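Side-chain contact in dITP/XTP pyrophosphatase (Staphylococcus aureus, PDB 4BNQ), which probably hydrolyses non-canonical purine nucleoside triphosphates such as XTP, dITP and ITP to monophosphates and diphosphate, cleansing the nucleotide pool: residues A[147-152]-A[170-175]. Sequence-based numbering, arbitrary orientation.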
ATOM      1  N   ASN A 147     -13.289   4.941  18.290  1.00 23.80           N
ATOM      2  CA  ASN A 147     -12.850   5.929  17.304  1.00 28.21           C
ATOM      3  C   ASN A 147     -13.273   5.518  15.900  1.00 26.78           C
ATOM      4  O   ASN A 147     -13.766   4.407  15.692  1.00 28.56           O
ATOM      5  CB  ASN A 147     -11.324   6.101  17.324  1.00 29.31           C
ATOM      6  CG  ASN A 147     -10.818   6.744  18.598  1.00 33.57           C
ATOM      7  OD1 ASN A 147     -11.536   7.507  19.254  1.00 32.90           O
ATOM      8  ND2 ASN A 147      -9.569   6.439  18.957  1.00 31.91           N
ATOM      9  N   GLY A 148     -13.066   6.404  14.934  1.00 26.38           N
ATOM     10  CA  GLY A 148     -13.338   6.086  13.542  1.00 23.91           C
ATOM     11  C   GLY A 148     -14.828   6.053  13.285  1.00 24.20           C
ATOM     12  O   GLY A 148     -15.585   6.778  13.930  1.00 30.44           O
ATOM     13  N   PHE A 149     -15.249   5.208  12.345  1.00 22.67           N
ATOM     14  CA  PHE A 149     -16.642   5.151  11.925  1.00 25.02           C
ATOM     15  C   PHE A 149     -16.894   3.864  11.142  1.00 25.07           C
ATOM     16  O   PHE A 149     -15.972   3.077  10.906  1.00 25.87           O
ATOM     17  CB  PHE A 149     -16.971   6.363  11.039  1.00 25.20           C
ATOM     18  CG  PHE A 149     -16.228   6.365   9.728  1.00 26.84           C
ATOM     19  CD1 PHE A 149     -14.923   6.826   9.661  1.00 25.41           C
ATOM     20  CD2 PHE A 149     -16.817   5.876   8.573  1.00 25.15           C
ATOM     21  CE1 PHE A 149     -14.220   6.809   8.455  1.00 25.00           C
ATOM     22  CE2 PHE A 149     -16.122   5.853   7.372  1.00 26.20           C
ATOM     23  CZ  PHE A 149     -14.819   6.321   7.315  1.00 28.61           C
ATOM     24  N   GLY A 150     -18.138   3.655  10.725  1.00 25.63           N
ATOM     25  CA  GLY A 150     -18.456   2.511   9.898  1.00 24.27           C
ATOM     26  C   GLY A 150     -18.103   1.198  10.572  1.00 22.01           C
ATOM     27  O   GLY A 150     -18.425   1.001  11.738  1.00 22.17           O
ATOM     28  N   TYR A 151     -17.429   0.302   9.856  1.00 24.47           N
ATOM     29  CA  TYR A 151     -17.136  -1.010  10.414  1.00 25.25           C
ATOM     30  C   TYR A 151     -15.863  -0.996  11.242  1.00 26.36           C
ATOM     31  O   TYR A 151     -15.384  -2.051  11.668  1.00 24.67           O
ATOM     32  CB  TYR A 151     -17.034  -2.074   9.313  1.00 25.16           C
ATOM     33  CG  TYR A 151     -18.309  -2.255   8.522  1.00 28.37           C
ATOM     34  CD1 TYR A 151     -19.321  -3.099   8.973  1.00 29.38           C
ATOM     35  CD2 TYR A 151     -18.504  -1.582   7.326  1.00 28.96           C
ATOM     36  CE1 TYR A 151     -20.496  -3.261   8.250  1.00 25.81           C
ATOM     37  CE2 TYR A 151     -19.674  -1.738   6.598  1.00 31.80           C
ATOM     38  CZ  TYR A 151     -20.663  -2.577   7.069  1.00 31.29           C
ATOM     39  OH  TYR A 151     -21.812  -2.729   6.340  1.00 28.26           O
ATOM     40  N   ASP A 152     -15.317   0.190  11.487  1.00 29.64           N
ATOM     41  CA  ASP A 152     -14.098   0.277  12.291  1.00 24.04           C
ATOM     42  C   ASP A 152     -14.077  -0.584  13.579  1.00 23.60           C
ATOM     43  O   ASP A 152     -13.078  -1.258  13.846  1.00 23.99           O
ATOM     44  CB  ASP A 152     -13.752   1.742  12.586  1.00 22.30           C
ATOM     45  CG  ASP A 152     -13.206   2.457  11.369  1.00 26.48           C
ATOM     46  OD1 ASP A 152     -13.049   1.771  10.335  1.00 24.22           O
ATOM     47  OD2 ASP A 152     -12.918   3.689  11.437  1.00 25.56           O
ATOM     48  N   GLU A 170      -4.372   9.351  14.348  1.00 32.11           N
ATOM     49  CA  GLU A 170      -3.043   9.399  13.724  1.00 31.15           C
ATOM     50  C   GLU A 170      -2.572   8.028  13.260  1.00 27.14           C
ATOM     51  O   GLU A 170      -2.081   7.885  12.143  1.00 31.33           O
ATOM     52  CB  GLU A 170      -1.995  10.019  14.666  1.00 33.72           C
ATOM     53  CG  GLU A 170      -2.227  11.499  14.999  1.00 37.74           C
ATOM     54  CD  GLU A 170      -3.431  11.724  15.916  1.00 45.89           C
ATOM     55  OE1 GLU A 170      -3.950  10.735  16.491  1.00 41.04           O
ATOM     56  OE2 GLU A 170      -3.879  12.889  16.057  1.00 49.46           O
ATOM     57  N   GLN A 171      -2.699   7.025  14.119  1.00 22.68           N
ATOM     58  CA  GLN A 171      -2.289   5.673  13.751  1.00 24.45           C
ATOM     59  C   GLN A 171      -3.118   5.076  12.595  1.00 30.54           C
ATOM     60  O   GLN A 171      -2.562   4.434  11.704  1.00 27.57           O
ATOM     61  CB  GLN A 171      -2.377   4.760  14.977  1.00 30.47           C
ATOM     62  CG  GLN A 171      -1.485   5.160  16.158  1.00 31.29           C
ATOM     63  CD  GLN A 171      -1.876   4.425  17.428  1.00 38.12           C
ATOM     64  OE1 GLN A 171      -2.983   3.874  17.527  1.00 29.66           O
ATOM     65  NE2 GLN A 171      -0.973   4.408  18.407  1.00 34.86           N
ATOM     66  N   LYS A 172      -4.440   5.273  12.621  1.00 24.95           N
ATOM     67  CA  LYS A 172      -5.312   4.792  11.541  1.00 26.16           C
ATOM     68  C   LYS A 172      -4.803   5.369  10.222  1.00 26.13           C
ATOM     69  O   LYS A 172      -4.645   4.647   9.235  1.00 25.06           O
ATOM     70  CB  LYS A 172      -6.782   5.205  11.775  1.00 24.00           C
ATOM     71  CG  LYS A 172      -7.800   4.481  10.896  1.00 25.28           C
ATOM     72  CD  LYS A 172      -9.196   5.165  10.900  1.00 25.15           C
ATOM     73  CE  LYS A 172     -10.094   4.613   9.769  1.00 31.06           C
ATOM     74  NZ  LYS A 172     -11.498   5.180   9.676  1.00 27.54           N
ATOM     75  N   GLY A 173      -4.489   6.661  10.233  1.00 25.04           N
ATOM     76  CA  GLY A 173      -3.995   7.336   9.050  1.00 25.21           C
ATOM     77  C   GLY A 173      -2.668   6.837   8.503  1.00 30.56           C
ATOM     78  O   GLY A 173      -2.283   7.202   7.399  1.00 33.72           O
ATOM     79  N   GLN A 174      -1.960   6.018   9.265  1.00 26.23           N
ATOM     80  CA  GLN A 174      -0.695   5.468   8.801  1.00 29.91           C
ATOM     81  C   GLN A 174      -0.925   4.181   8.017  1.00 35.84           C
ATOM     82  O   GLN A 174      -0.082   3.779   7.213  1.00 38.89           O
ATOM     83  CB  GLN A 174       0.217   5.156   9.996  1.00 29.17           C
ATOM     84  CG  GLN A 174       0.702   6.365  10.791  1.00 34.48           C
ATOM     85  CD  GLN A 174       1.517   7.332   9.950  1.00 48.20           C
ATOM     86  OE1 GLN A 174       2.701   7.101   9.680  1.00 58.01           O
ATOM     87  NE2 GLN A 174       0.883   8.423   9.520  1.00 49.37           N
ATOM     88  N   ILE A 175      -2.048   3.508   8.272  1.00 29.52           N
ATOM     89  CA  ILE A 175      -2.222   2.153   7.749  1.00 27.92           C
ATOM     90  C   ILE A 175      -3.537   1.834   7.046  1.00 30.50           C
ATOM     91  O   ILE A 175      -3.697   0.734   6.536  1.00 32.13           O
ATOM     92  CB  ILE A 175      -1.989   1.091   8.847  1.00 28.87           C
ATOM     93  CG1 ILE A 175      -2.972   1.284   9.999  1.00 28.07           C
ATOM     94  CG2 ILE A 175      -0.532   1.123   9.344  1.00 30.34           C
ATOM     95  CD1 ILE A 175      -4.103   0.295   9.977  1.00 33.53           C
TER
HETATM   96  O   HOH W   1     -12.650   3.376   7.803  1.00 37.95           O
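Lys172 reaches from helix 169-175 across to Asp152 and Phe149 in the loop that precedes strand 155-157, joining two parts of the predicted substrate pocket of the Ham1 fold. A type II' beta turn from Phe149 to Asp152 shapes the loop, with Gly150 as its first inner residue. The contact is chiefly ionic: Lys172 NZ forms a salt bridge with Asp152 OD2 at 2.7 Å, meeting the syn lone pair. With CG anti to the backbone N (chi1 -166°) and the chain extended beyond it, the lysine reaches the loop at full length, and Asp16 of helix 11-20 gives its ammonium a second carboxylate. Together the two carboxylates fix the position of the amine.

Asp152 OD2 is gripped twice. Besides the lysine, the backbone N of Phe149 donates to it over 2.9 Å, arriving from above the carboxylate plane, so the carboxylate also braces its own turn. The ring of Phe149 adds a smaller contact: its CE1 lies 3.4 Å from Lys172 NZ, which approaches the ring obliquely, while the ring also touches Arg178 and Lys13. One water closes the arrangement, accepting from Lys172 NZ at 2.8 Å and donating to Asp152 OD1 at 3.0 Å.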